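Local coordinates for protein adenylosuccinate lyase (Francisella tularensis subsp. tularensis SCHU S4, PDB 4EEI) that probably catalyses the release of fumarate from adenylosuccinate, giving AMP, and the matching cleavage of a succinylated imidazole carboxamide nucleotide in purine biosynthesis, at residues Y158-R163 / A230-R235; K166-F171 / A220-I225; A350-F355 / K416-E421; L357-A362 / L404-M409. All coordinates share one frame; numbering follows the deposited sequence.

Interaction 1 (Y158-R163 / A230-R235); sequences YVEFKR and ASAIER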
loop_
_atom_site.group_PDB
_atom_site.type_symbol
_atom_site.label_atom_id
_atom_site.label_comp_id
_atom_site.label_asym_id
_atom_site.label_seq_id
_atom_site.Cartn_x
_atom_site.Cartn_y
_atom_site.Cartn_z
ATOM N N TYR B 158 -4.064 -18.534 -18.218
ATOM C CA TYR B 158 -5.020 -19.556 -17.777
ATOM C C TYR B 158 -4.605 -20.218 -16.471
ATOM O O TYR B 158 -5.383 -20.253 -15.512
ATOM C CB TYR B 158 -5.215 -20.617 -18.865
ATOM C CG TYR B 158 -5.956 -21.861 -18.413
ATOM C CD1 TYR B 158 -7.340 -21.872 -18.311
ATOM C CD2 TYR B 158 -5.266 -23.023 -18.099
ATOM C CE1 TYR B 158 -8.017 -23.007 -17.906
ATOM C CE2 TYR B 158 -5.935 -24.162 -17.692
ATOM C CZ TYR B 158 -7.308 -24.147 -17.604
ATOM O OH TYR B 158 -7.971 -25.282 -17.198
ATOM N N VAL B 159 -3.385 -20.751 -16.421
ATOM C CA VAL B 159 -2.956 -21.464 -15.225
ATOM C C VAL B 159 -2.889 -20.542 -14.009
ATOM O O VAL B 159 -3.156 -20.973 -12.888
ATOM C CB VAL B 159 -1.624 -22.232 -15.414
ATOM C CG1 VAL B 159 -1.797 -23.338 -16.448
ATOM C CG2 VAL B 159 -0.491 -21.282 -15.819
ATOM N N GLU B 160 -2.555 -19.274 -14.226
ATOM C CA GLU B 160 -2.488 -18.334 -13.106
ATOM C C GLU B 160 -3.885 -18.055 -12.549
ATOM O O GLU B 160 -4.096 -18.082 -11.335
ATOM C CB GLU B 160 -1.806 -17.018 -13.507
ATOM C CG GLU B 160 -1.742 -16.018 -12.354
ATOM C CD GLU B 160 -1.050 -14.705 -12.715
ATOM O OE1 GLU B 160 -0.761 -14.478 -13.919
ATOM O OE2 GLU B 160 -0.806 -13.895 -11.785
ATOM N N PHE B 161 -4.838 -17.784 -13.439
ATOM C CA PHE B 161 -6.219 -17.583 -13.017
ATOM C C PHE B 161 -6.813 -18.853 -12.396
ATOM O O PHE B 161 -7.644 -18.759 -11.492
ATOM C CB PHE B 161 -7.090 -17.076 -14.186
ATOM C CG PHE B 161 -6.941 -15.602 -14.446
ATOM C CD1 PHE B 161 -7.568 -14.675 -13.610
ATOM C CD2 PHE B 161 -6.168 -15.135 -15.505
ATOM C CE1 PHE B 161 -7.438 -13.299 -13.832
ATOM C CE2 PHE B 161 -6.034 -13.755 -15.746
ATOM C CZ PHE B 161 -6.672 -12.839 -14.904
ATOM N N LYS B 162 -6.380 -20.031 -12.854
ATOM C CA LYS B 162 -6.809 -21.282 -12.201
ATOM C C LYS B 162 -6.227 -21.435 -10.789
ATOM O O LYS B 162 -6.866 -22.011 -9.894
ATOM C CB LYS B 162 -6.469 -22.518 -13.055
ATOM C CG LYS B 162 -7.306 -22.652 -14.329
ATOM C CD LYS B 162 -8.695 -23.230 -14.040
ATOM C CE LYS B 162 -8.593 -24.693 -13.639
ATOM N NZ LYS B 162 -9.798 -25.161 -12.889
ATOM N N ARG B 163 -5.007 -20.951 -10.579
ATOM C CA ARG B 163 -4.452 -20.968 -9.225
ATOM C C ARG B 163 -5.331 -20.100 -8.324
ATOM O O ARG B 163 -5.604 -20.464 -7.177
ATOM C CB ARG B 163 -2.993 -20.487 -9.210
ATOM C CG ARG B 163 -2.002 -21.495 -9.791
ATOM C CD ARG B 163 -0.537 -21.087 -9.532
ATOM N NE ARG B 163 -0.090 -19.915 -10.301
ATOM C CZ ARG B 163 0.378 -19.977 -11.545
ATOM N NH1 ARG B 163 0.415 -21.141 -12.187
ATOM N NH2 ARG B 163 0.802 -18.882 -12.159
ATOM N N ALA B 230 -6.023 -9.397 -9.066
ATOM C CA ALA B 230 -5.796 -8.099 -9.693
ATOM C C ALA B 230 -4.453 -8.067 -10.421
ATOM O O ALA B 230 -4.340 -7.498 -11.507
ATOM C CB ALA B 230 -5.890 -6.970 -8.659
ATOM N N SER B 231 -3.432 -8.670 -9.825
ATOM C CA SER B 231 -2.140 -8.802 -10.503
ATOM C C SER B 231 -2.221 -9.664 -11.760
ATOM O O SER B 231 -1.540 -9.399 -12.753
ATOM C CB SER B 231 -1.094 -9.388 -9.561
ATOM O OG SER B 231 -0.688 -8.400 -8.636
ATOM N N ALA B 232 -3.023 -10.719 -11.703
ATOM C CA ALA B 232 -3.249 -11.566 -12.875
ATOM C C ALA B 232 -3.956 -10.787 -13.986
ATOM O O ALA B 232 -3.616 -10.907 -15.173
ATOM C CB ALA B 232 -4.070 -12.786 -12.483
ATOM N N ILE B 233 -4.964 -10.009 -13.604
ATOM C CA ILE B 233 -5.689 -9.178 -14.561
ATOM C C ILE B 233 -4.727 -8.175 -15.194
ATOM O O ILE B 233 -4.742 -7.961 -16.410
ATOM C CB ILE B 233 -6.855 -8.436 -13.879
ATOM C CG1 ILE B 233 -7.964 -9.432 -13.517
ATOM C CG2 ILE B 233 -7.406 -7.323 -14.774
ATOM C CD1 ILE B 233 -9.035 -8.845 -12.616
ATOM N N GLU B 234 -3.879 -7.572 -14.376
ATOM C CA GLU B 234 -2.979 -6.542 -14.889
ATOM C C GLU B 234 -1.909 -7.136 -15.789
ATOM O O GLU B 234 -1.560 -6.550 -16.814
ATOM C CB GLU B 234 -2.339 -5.735 -13.747
ATOM C CG GLU B 234 -1.615 -4.459 -14.240
ATOM C CD GLU B 234 -1.105 -3.586 -13.096
ATOM O OE1 GLU B 234 -1.584 -3.771 -11.956
ATOM O OE2 GLU B 234 -0.233 -2.715 -13.335
ATOM N N ARG B 235 -1.387 -8.300 -15.410
ATOM C CA ARG B 235 -0.347 -8.930 -16.217
ATOM C C ARG B 235 -0.887 -9.264 -17.589
ATOM O O ARG B 235 -0.209 -9.042 -18.586
ATOM C CB ARG B 235 0.215 -10.185 -15.546
ATOM C CG ARG B 235 1.434 -10.772 -16.277
ATOM C CD ARG B 235 2.128 -11.851 -15.443
ATOM N NE ARG B 235 1.364 -13.092 -15.403
ATOM C CZ ARG B 235 1.539 -14.094 -16.261
ATOM N NH1 ARG B 235 0.803 -15.199 -16.166
ATOM N NH2 ARG B 235 2.452 -13.994 -17.221
HETATM O O HOH W 1 -2.377 -13.304 -16.162
HETATM O O HOH W 2 0.579 -11.883 -12.434
#
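With CG of Glu-160 anti to its backbone N (chi1 179°) and the chain extended beyond it, the carboxylate crosses from helix 151-173 to Arg-235 on helix 217-244, two nearly antiparallel members of the long helical bundle of the fumarase/adenylosuccinate lyase fold. Arg-235 grips a single oxygen side-on: NE donates to Glu-160 OE1 at 2.9 Å and NH1 donates to the same OE1 at 2.8 Å. OE1 lies in the guanidinium plane, whereas both nitrogens reach it from one face of the carboxylate. A water also donates to OE1 and to Ala-232 O. Beside this salt bridge, Ala-232 CB sits over one face of the Phe-161 ring, 3.8 Å from its centroid, a CH-pi contact. The Phe-161 ring packs further on Leu-117, Cys-121 and Leu-124 of helix 94-131. Ser-231 turns its hydroxyl to Leu-292 O of the second subunit. At the ring's tip, Phe-161 CZ comes within 3.9 Å of Ile-233 CG1.

Interaction 2 (K166-F171 / A220-I225); sequences KDLKDF and AKLISI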
loop_
_atom_site.group_PDB
_atom_site.type_symbol
_atom_site.label_atom_id
_atom_site.label_comp_id
_atom_site.label_asym_id
_atom_site.label_seq_id
_atom_site.Cartn_x
_atom_site.Cartn_y
_atom_site.Cartn_z
ATOM N N LYS B 166 -8.737 -21.870 -7.603
ATOM C CA LYS B 166 -8.633 -22.836 -6.517
ATOM C C LYS B 166 -8.594 -22.148 -5.146
ATOM O O LYS B 166 -9.234 -22.618 -4.209
ATOM C CB LYS B 166 -7.427 -23.767 -6.694
ATOM C CG LYS B 166 -7.343 -24.850 -5.616
ATOM C CD LYS B 166 -6.059 -25.656 -5.735
ATOM C CE LYS B 166 -5.905 -26.654 -4.579
ATOM N NZ LYS B 166 -5.630 -26.008 -3.250
ATOM N N ASP B 167 -7.850 -21.047 -5.025
ATOM C CA ASP B 167 -7.820 -20.282 -3.768
ATOM C C ASP B 167 -9.242 -19.881 -3.361
ATOM O O ASP B 167 -9.617 -20.003 -2.193
ATOM C CB ASP B 167 -6.988 -18.993 -3.907
ATOM C CG ASP B 167 -5.494 -19.249 -4.089
ATOM O OD1 ASP B 167 -5.032 -20.366 -3.768
ATOM O OD2 ASP B 167 -4.778 -18.307 -4.538
ATOM N N LEU B 168 -10.023 -19.385 -4.318
ATOM C CA LEU B 168 -11.378 -18.906 -4.020
ATOM C C LEU B 168 -12.326 -20.046 -3.653
ATOM O O LEU B 168 -13.140 -19.924 -2.724
ATOM C CB LEU B 168 -11.961 -18.101 -5.189
ATOM C CG LEU B 168 -11.525 -16.655 -5.375
ATOM C CD1 LEU B 168 -12.343 -15.999 -6.470
ATOM C CD2 LEU B 168 -11.670 -15.881 -4.075
ATOM N N LYS B 169 -12.231 -21.154 -4.382
ATOM C CA LYS B 169 -13.074 -22.302 -4.085
ATOM C C LYS B 169 -12.699 -22.889 -2.715
ATOM O O LYS B 169 -13.565 -23.382 -1.985
ATOM C CB LYS B 169 -12.983 -23.348 -5.199
ATOM C CG LYS B 169 -13.723 -22.936 -6.487
ATOM C CD LYS B 169 -13.686 -24.049 -7.531
ATOM C CE LYS B 169 -14.661 -23.770 -8.669
ATOM N NZ LYS B 169 -14.577 -24.760 -9.781
ATOM N N ASP B 170 -11.417 -22.830 -2.364
ATOM C CA ASP B 170 -10.985 -23.251 -1.031
ATOM C C ASP B 170 -11.611 -22.360 0.035
ATOM O O ASP B 170 -12.073 -22.840 1.070
ATOM C CB ASP B 170 -9.460 -23.206 -0.893
ATOM C CG ASP B 170 -8.769 -24.370 -1.590
ATOM O OD1 ASP B 170 -9.448 -25.376 -1.892
ATOM O OD2 ASP B 170 -7.540 -24.276 -1.825
ATOM N N PHE B 171 -11.611 -21.059 -0.210
ATOM C CA PHE B 171 -12.175 -20.121 0.760
ATOM C C PHE B 171 -13.673 -20.330 0.835
ATOM O O PHE B 171 -14.269 -20.237 1.903
ATOM C CB PHE B 171 -11.889 -18.686 0.356
ATOM C CG PHE B 171 -12.240 -17.680 1.417
ATOM C CD1 PHE B 171 -13.494 -17.084 1.450
ATOM C CD2 PHE B 171 -11.314 -17.332 2.381
ATOM C CE1 PHE B 171 -13.812 -16.145 2.446
ATOM C CE2 PHE B 171 -11.623 -16.400 3.380
ATOM C CZ PHE B 171 -12.872 -15.809 3.413
ATOM N N ALA B 220 -9.947 -10.126 5.328
ATOM C CA ALA B 220 -8.655 -9.720 4.784
ATOM C C ALA B 220 -8.058 -10.821 3.915
ATOM O O ALA B 220 -7.380 -10.540 2.925
ATOM C CB ALA B 220 -7.692 -9.333 5.899
ATOM N N LYS B 221 -8.290 -12.075 4.285
ATOM C CA LYS B 221 -7.755 -13.175 3.502
ATOM C C LYS B 221 -8.382 -13.182 2.110
ATOM O O LYS B 221 -7.678 -13.318 1.105
ATOM C CB LYS B 221 -7.997 -14.518 4.197
ATOM C CG LYS B 221 -7.643 -15.717 3.303
ATOM C CD LYS B 221 -7.615 -17.030 4.087
ATOM C CE LYS B 221 -7.279 -18.207 3.172
ATOM N NZ LYS B 221 -7.219 -19.479 3.954
ATOM N N LEU B 222 -9.705 -13.020 2.050
ATOM C CA LEU B 222 -10.421 -12.997 0.779
ATOM C C LEU B 222 -9.977 -11.820 -0.081
ATOM O O LEU B 222 -9.725 -11.978 -1.280
ATOM C CB LEU B 222 -11.937 -12.931 1.010
ATOM C CG LEU B 222 -12.801 -12.773 -0.250
ATOM C CD1 LEU B 222 -12.571 -13.918 -1.227
ATOM C CD2 LEU B 222 -14.282 -12.686 0.104
ATOM N N ILE B 223 -9.891 -10.643 0.530
ATOM C CA ILE B 223 -9.442 -9.449 -0.184
ATOM C C ILE B 223 -8.007 -9.615 -0.698
ATOM O O ILE B 223 -7.670 -9.115 -1.777
ATOM C CB ILE B 223 -9.597 -8.196 0.707
ATOM C CG1 ILE B 223 -11.064 -8.034 1.111
ATOM C CG2 ILE B 223 -9.089 -6.940 0.002
ATOM C CD1 ILE B 223 -12.009 -7.812 -0.055
ATOM N N SER B 224 -7.167 -10.322 0.061
ATOM C CA SER B 224 -5.812 -10.647 -0.396
ATOM C C SER B 224 -5.813 -11.542 -1.627
ATOM O O SER B 224 -4.987 -11.369 -2.537
ATOM C CB SER B 224 -5.004 -11.308 0.721
ATOM O OG SER B 224 -4.802 -10.380 1.775
ATOM N N ILE B 225 -6.723 -12.508 -1.662
ATOM C CA ILE B 225 -6.874 -13.315 -2.874
ATOM C C ILE B 225 -7.311 -12.431 -4.049
ATOM O O ILE B 225 -6.833 -12.581 -5.179
ATOM C CB ILE B 225 -7.893 -14.451 -2.682
ATOM C CG1 ILE B 225 -7.418 -15.418 -1.595
ATOM C CG2 ILE B 225 -8.110 -15.211 -3.998
ATOM C CD1 ILE B 225 -8.498 -16.411 -1.165
#
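The Phe-171 ring carries Leu-222 CB over one face, offset toward the rim and 4.1 Å from the centroid in a CH-pi contact, while the aliphatic part of Lys-221 approaches obliquely, its CG 4.0 Å from Phe-171 CE2. The side chains of Phe-171 and Lys-221 lie alongside one another, pointing opposite ways. CG of Phe-171 stands anti to the backbone N (chi1 -170°), and the residue extends from helix 151-173 toward helix 217-244. The two run almost antiparallel in the central helical bundle, their axes 10.5 Å apart at an angle of 161° here. One turn away, Leu-168 CD2 touches two methyl groups of helix 217-244, 3.6 Å from Leu-222 CD1 and 3.6 Å from Ile-225 CG2. Leu-168 crosses Leu-222 at about a right angle. Ile-225 CG2 in turn lies 3.9 Å from Asp-167 CB, contact being made by the methylene and not the carboxylate. Helix 94-131 adds Val-113 and Leu-117 against Leu-168. No hydrogen bond joins the two segments, so apolar contact carries this pairing, while the charged ends of Asp-167 and Lys-221 look across the subunit interface: Asp-167 OD1 pairs with Lys-221 NZ of the second subunit, and Lys-221 NZ with Asp-167 OD1 of that subunit.

Interaction 3 (A350-F355 / K416-E421); sequences AYLSSF and KTYLKE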
loop_
_atom_site.group_PDB
_atom_site.type_symbol
_atom_site.label_atom_id
_atom_site.label_comp_id
_atom_site.label_asym_id
_atom_site.label_seq_id
_atom_site.Cartn_x
_atom_site.Cartn_y
_atom_site.Cartn_z
ATOM N N ALA B 350 18.436 -14.544 -35.600
ATOM C CA ALA B 350 19.533 -14.449 -34.630
ATOM C C ALA B 350 19.605 -15.620 -33.647
ATOM O O ALA B 350 20.687 -16.113 -33.330
ATOM C CB ALA B 350 19.457 -13.129 -33.877
ATOM N N TYR B 351 18.446 -16.051 -33.169
ATOM C CA TYR B 351 18.332 -17.158 -32.220
ATOM C C TYR B 351 18.969 -18.462 -32.720
ATOM O O TYR B 351 19.317 -19.337 -31.926
ATOM C CB TYR B 351 16.862 -17.397 -31.863
ATOM C CG TYR B 351 15.943 -17.542 -33.052
ATOM C CD1 TYR B 351 15.237 -16.453 -33.548
ATOM C CD2 TYR B 351 15.769 -18.773 -33.673
ATOM C CE1 TYR B 351 14.391 -16.585 -34.631
ATOM C CE2 TYR B 351 14.928 -18.913 -34.755
ATOM C CZ TYR B 351 14.242 -17.818 -35.232
ATOM O OH TYR B 351 13.402 -17.955 -36.314
ATOM N N LEU B 352 19.118 -18.596 -34.030
ATOM C CA LEU B 352 19.609 -19.849 -34.597
ATOM C C LEU B 352 21.056 -20.163 -34.225
ATOM O O LEU B 352 21.459 -21.324 -34.223
ATOM C CB LEU B 352 19.454 -19.858 -36.116
ATOM C CG LEU B 352 18.043 -20.044 -36.676
ATOM C CD1 LEU B 352 18.077 -20.115 -38.200
ATOM C CD2 LEU B 352 17.397 -21.288 -36.105
ATOM N N SER B 353 21.839 -19.133 -33.923
ATOM C CA SER B 353 23.232 -19.344 -33.544
ATOM C C SER B 353 23.342 -20.166 -32.268
ATOM O O SER B 353 24.159 -21.087 -32.183
ATOM C CB SER B 353 23.956 -18.011 -33.385
ATOM O OG SER B 353 24.069 -17.359 -34.634
ATOM N N SER B 354 22.511 -19.842 -31.282
ATOM C CA SER B 354 22.492 -20.617 -30.048
ATOM C C SER B 354 22.092 -22.063 -30.329
ATOM O O SER B 354 22.627 -22.987 -29.721
ATOM C CB SER B 354 21.551 -20.005 -29.011
ATOM O OG SER B 354 21.513 -20.812 -27.847
ATOM N N PHE B 355 21.160 -22.255 -31.259
ATOM C CA PHE B 355 20.741 -23.601 -31.619
ATOM C C PHE B 355 21.922 -24.391 -32.170
ATOM O O PHE B 355 22.250 -25.469 -31.663
ATOM C CB PHE B 355 19.596 -23.575 -32.631
ATOM C CG PHE B 355 19.286 -24.924 -33.212
ATOM C CD1 PHE B 355 18.550 -25.852 -32.487
ATOM C CD2 PHE B 355 19.758 -25.280 -34.468
ATOM C CE1 PHE B 355 18.273 -27.103 -33.011
ATOM C CE2 PHE B 355 19.488 -26.528 -34.997
ATOM C CZ PHE B 355 18.744 -27.441 -34.264
ATOM N N LYS B 416 9.167 -27.032 -35.738
ATOM C CA LYS B 416 9.383 -28.345 -35.140
ATOM C C LYS B 416 10.243 -28.263 -33.904
ATOM O O LYS B 416 10.063 -29.025 -32.952
ATOM C CB LYS B 416 10.099 -29.255 -36.129
ATOM C CG LYS B 416 9.274 -30.416 -36.617
ATOM C CD LYS B 416 8.192 -29.935 -37.552
ATOM C CE LYS B 416 7.474 -31.104 -38.209
ATOM N NZ LYS B 416 7.355 -30.903 -39.680
ATOM N N THR B 417 11.201 -27.346 -33.933
ATOM C CA THR B 417 12.195 -27.252 -32.873
ATOM C C THR B 417 11.646 -26.527 -31.659
ATOM O O THR B 417 11.728 -27.023 -30.535
ATOM C CB THR B 417 13.464 -26.537 -33.381
ATOM O OG1 THR B 417 14.019 -27.280 -34.476
ATOM C CG2 THR B 417 14.507 -26.418 -32.281
ATOM N N TYR B 418 11.075 -25.353 -31.885
ATOM C CA TYR B 418 10.732 -24.469 -30.785
ATOM C C TYR B 418 9.343 -24.710 -30.212
ATOM O O TYR B 418 8.965 -24.093 -29.216
ATOM C CB TYR B 418 10.912 -23.020 -31.222
ATOM C CG TYR B 418 12.359 -22.679 -31.467
ATOM C CD1 TYR B 418 13.193 -22.347 -30.412
ATOM C CD2 TYR B 418 12.896 -22.704 -32.748
ATOM C CE1 TYR B 418 14.516 -22.035 -30.619
ATOM C CE2 TYR B 418 14.226 -22.398 -32.966
ATOM C CZ TYR B 418 15.030 -22.066 -31.896
ATOM O OH TYR B 418 16.357 -21.754 -32.097
ATOM N N LEU B 419 8.588 -25.601 -30.843
ATOM C CA LEU B 419 7.279 -25.992 -30.330
ATOM C C LEU B 419 7.244 -27.491 -30.030
ATOM O O LEU B 419 6.169 -28.082 -29.898
ATOM C CB LEU B 419 6.175 -25.617 -31.322
ATOM C CG LEU B 419 5.551 -24.224 -31.178
ATOM C CD1 LEU B 419 6.536 -23.108 -31.472
ATOM C CD2 LEU B 419 4.339 -24.094 -32.074
ATOM N N LYS B 420 8.429 -28.089 -29.918
ATOM C CA LYS B 420 8.586 -29.531 -29.697
ATOM C C LYS B 420 7.789 -30.067 -28.499
ATOM O O LYS B 420 7.202 -31.144 -28.572
ATOM C CB LYS B 420 10.073 -29.859 -29.506
ATOM C CG LYS B 420 10.392 -31.333 -29.270
ATOM C CD LYS B 420 11.860 -31.519 -28.837
ATOM C CE LYS B 420 12.101 -31.050 -27.391
ATOM N NZ LYS B 420 13.439 -30.409 -27.160
ATOM N N GLU B 421 7.764 -29.316 -27.404
ATOM C CA GLU B 421 7.151 -29.807 -26.173
ATOM C C GLU B 421 5.791 -29.179 -25.865
ATOM O O GLU B 421 5.262 -29.350 -24.762
ATOM C CB GLU B 421 8.091 -29.575 -24.983
ATOM C CG GLU B 421 9.430 -30.299 -25.087
ATOM C CD GLU B 421 9.343 -31.763 -24.705
ATOM O OE1 GLU B 421 8.230 -32.254 -24.436
ATOM O OE2 GLU B 421 10.388 -32.429 -24.668
HETATM O O HOH W 3 18.006 -21.002 -30.123
#
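An aromatic contact, supplemented by one bridging water, joins Tyr-351 of segment 350-355 to Tyr-418 near the end of helix 411-418, in the C-terminal helical domain of the fumarase/adenylosuccinate lyase fold. The two tyrosines form an offset edge-to-face pair: the edge of Tyr-351 is turned toward the face of Tyr-418, with centroids 5.5 Å apart and planes at 85°. Tyr-351 CD2 makes the close approach, 3.8 Å from Tyr-418 CZ and 3.4 Å from Tyr-418 OH, which lies near the plane of the Tyr-351 ring. This edge-on approach goes with a Tyr-351 CG placed between its backbone N and carbonyl carbon (chi1 51°). Beside the tyrosines, Thr-417 CG2 packs 3.9 Å from Phe-355 CE1, while Thr-417 OG1 is hydrogen-bonded to Gly-413 O. Both tyrosines also touch Glu-146 and Pro-147 of strand 143-149, and Phe-355 and Tyr-418 pack on Cys-188 of the second subunit, which places the cluster at a subunit interface. A bound succinate lies about 10 Å from the Tyr-351 side chain. The buried phenol and a main-chain carbonyl are bridged by the water, which accepts from Tyr-418 OH at 2.7 Å and donates to Tyr-351 O at 2.8 Å.

Interaction 4 (L357-A362 / L404-M409); sequences LHFLVA and LDIPEM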
loop_
_atom_site.group_PDB
_atom_site.type_symbol
_atom_site.label_atom_id
_atom_site.label_comp_id
_atom_site.label_asym_id
_atom_site.label_seq_id
_atom_site.Cartn_x
_atom_site.Cartn_y
_atom_site.Cartn_z
ATOM N N LEU B 357 25.088 -23.654 -31.969
ATOM C CA LEU B 357 26.175 -23.755 -31.000
ATOM C C LEU B 357 25.966 -24.986 -30.126
ATOM O O LEU B 357 26.870 -25.808 -29.968
ATOM C CB LEU B 357 26.273 -22.496 -30.133
ATOM C CG LEU B 357 27.382 -22.532 -29.078
ATOM C CD1 LEU B 357 28.699 -22.955 -29.700
ATOM C CD2 LEU B 357 27.540 -21.189 -28.400
ATOM N N HIS B 358 24.761 -25.103 -29.574
ATOM C CA HIS B 358 24.391 -26.259 -28.770
ATOM C C HIS B 358 24.485 -27.549 -29.572
ATOM O O HIS B 358 24.935 -28.574 -29.060
ATOM C CB HIS B 358 22.974 -26.102 -28.223
ATOM C CG HIS B 358 22.882 -25.209 -27.026
ATOM N ND1 HIS B 358 22.745 -23.840 -27.128
ATOM C CD2 HIS B 358 22.891 -25.489 -25.702
ATOM C CE1 HIS B 358 22.674 -23.317 -25.916
ATOM N NE2 HIS B 358 22.757 -24.296 -25.032
ATOM N N PHE B 359 24.057 -27.507 -30.827
ATOM C CA PHE B 359 24.139 -28.703 -31.648
ATOM C C PHE B 359 25.578 -29.201 -31.779
ATOM O O PHE B 359 25.846 -30.399 -31.638
ATOM C CB PHE B 359 23.529 -28.485 -33.033
ATOM C CG PHE B 359 23.244 -29.767 -33.753
ATOM C CD1 PHE B 359 22.014 -30.394 -33.610
ATOM C CD2 PHE B 359 24.220 -30.380 -34.523
ATOM C CE1 PHE B 359 21.752 -31.592 -34.247
ATOM C CE2 PHE B 359 23.968 -31.581 -35.164
ATOM C CZ PHE B 359 22.731 -32.189 -35.026
ATOM N N LEU B 360 26.508 -28.288 -32.045
ATOM C CA LEU B 360 27.900 -28.684 -32.242
ATOM C C LEU B 360 28.521 -29.151 -30.930
ATOM O O LEU B 360 29.263 -30.137 -30.897
ATOM C CB LEU B 360 28.718 -27.537 -32.838
ATOM C CG LEU B 360 28.343 -27.091 -34.253
ATOM C CD1 LEU B 360 29.260 -25.976 -34.725
ATOM C CD2 LEU B 360 28.405 -28.263 -35.209
ATOM N N VAL B 361 28.210 -28.437 -29.853
ATOM C CA VAL B 361 28.692 -28.804 -28.526
ATOM C C VAL B 361 28.249 -30.224 -28.184
ATOM O O VAL B 361 29.056 -31.054 -27.770
ATOM C CB VAL B 361 28.181 -27.816 -27.456
ATOM C CG1 VAL B 361 28.411 -28.366 -26.052
ATOM C CG2 VAL B 361 28.863 -26.462 -27.612
ATOM N N ALA B 362 26.963 -30.504 -28.390
ATOM C CA ALA B 362 26.392 -31.806 -28.043
ATOM C C ALA B 362 26.813 -32.950 -28.972
ATOM O O ALA B 362 26.721 -34.120 -28.594
ATOM C CB ALA B 362 24.892 -31.715 -27.987
ATOM N N LEU B 404 27.652 -35.523 -39.577
ATOM C CA LEU B 404 26.511 -35.038 -38.807
ATOM C C LEU B 404 25.219 -35.040 -39.618
ATOM O O LEU B 404 25.237 -34.804 -40.825
ATOM C CB LEU B 404 26.779 -33.615 -38.319
ATOM C CG LEU B 404 27.904 -33.403 -37.310
ATOM C CD1 LEU B 404 28.160 -31.925 -37.131
ATOM C CD2 LEU B 404 27.547 -34.043 -35.986
ATOM N N ASP B 405 24.101 -35.307 -38.954
ATOM C CA ASP B 405 22.801 -35.087 -39.571
ATOM C C ASP B 405 22.152 -33.851 -38.949
ATOM O O ASP B 405 21.341 -33.959 -38.028
ATOM C CB ASP B 405 21.893 -36.309 -39.420
ATOM C CG ASP B 405 20.630 -36.196 -40.253
ATOM O OD1 ASP B 405 20.617 -35.376 -41.195
ATOM O OD2 ASP B 405 19.655 -36.925 -39.970
ATOM N N ILE B 406 22.526 -32.680 -39.459
ATOM C CA ILE B 406 21.999 -31.411 -38.965
ATOM C C ILE B 406 20.610 -31.148 -39.543
ATOM O O ILE B 406 20.448 -31.050 -40.756
ATOM C CB ILE B 406 22.938 -30.239 -39.330
ATOM C CG1 ILE B 406 24.359 -30.514 -38.828
ATOM C CG2 ILE B 406 22.413 -28.931 -38.758
ATOM C CD1 ILE B 406 25.310 -29.335 -38.954
ATOM N N PRO B 407 19.597 -31.025 -38.675
ATOM C CA PRO B 407 18.247 -30.835 -39.214
ATOM C C PRO B 407 18.113 -29.477 -39.894
ATOM O O PRO B 407 18.746 -28.509 -39.471
ATOM C CB PRO B 407 17.366 -30.894 -37.967
ATOM C CG PRO B 407 18.244 -30.363 -36.877
ATOM C CD PRO B 407 19.645 -30.843 -37.212
ATOM N N GLU B 408 17.311 -29.428 -40.951
ATOM C CA GLU B 408 17.104 -28.201 -41.704
ATOM C C GLU B 408 16.322 -27.197 -40.870
ATOM O O GLU B 408 15.248 -27.507 -40.358
ATOM C CB GLU B 408 16.359 -28.494 -43.007
ATOM C CG GLU B 408 16.142 -27.275 -43.886
ATOM C CD GLU B 408 17.442 -26.704 -44.416
ATOM O OE1 GLU B 408 17.496 -25.485 -44.677
ATOM O OE2 GLU B 408 18.410 -27.477 -44.571
ATOM N N MET B 409 16.868 -25.996 -40.733
ATOM C CA MET B 409 16.224 -24.964 -39.935
ATOM C C MET B 409 15.454 -23.965 -40.789
ATOM O O MET B 409 15.613 -22.756 -40.641
ATOM C CB MET B 409 17.246 -24.245 -39.053
ATOM C CG MET B 409 17.647 -25.030 -37.813
ATOM S SD MET B 409 16.255 -25.857 -37.019
ATOM C CE MET B 409 15.934 -24.732 -35.663
#
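Phe-359 pushes the far end of its ring against segment 404-409, most closely against Pro-407, Ile-406 and the backbone carbonyl of Asp-405. With CG anti to the backbone N (chi1 -164°), the ring leaves helix 352-363 on the side of that segment. Ring and proline reach toward each other tip to tip, with Phe-359 CE1 3.7 Å from Pro-407 CD. On the other side of the ring's tip, Phe-359 CE2 lies 3.8 Å from Ile-406 CG1, the two side chains crossing at a slant, and Leu-404 CD2 is more distant from CE2 at 4.4 Å. Between these contacts, Phe-359 CZ comes 3.8 Å from Asp-405 O. The contact belongs to the C-terminal helical region, where the irregular segment linking helix 388-400 to helix 411-418 lies against helix 352-363. The backbone of this segment is hydrogen-bonded to helix 388-400: Ile-406 N to Gln-393 OE1, Ile-406 O to Lys-390 NZ and Pro-407 O to Ser-389 OG. One residue further along helix 352-363, Leu-360 CD2 meets Leu-404 CD1 at 4.1 Å, the leucines crossing at about a right angle. Both leucines also pack on Met-396 of helix 388-400, and Leu-360 touches Cys-371 and Val-375 of helix 368-381.

Overall arrangement
From the N terminus, helix 151-173 supplies 158-163 and then 166-171, and helix 217-244 returns alongside it. Interaction 2 therefore closes first, at 220-225, nested inside the loop that interaction 1 closes at 230-235; their centres are 13 Å apart on one helix pair. The second pair, interactions 3 and 4, begins only after interaction 1 has closed and shares helix 352-363. Interaction 4 closes at 404-409, inside the longer loop completed by interaction 3 at 416-421. This second pair touches directly, Met-409 packing on Leu-352, Phe-355 and Thr-417. The first pair lies in the central bundle and the second among the C-terminal helices; the centres of interactions 2 and 4 are about 49 Å apart. All four contacts touch the second subunit.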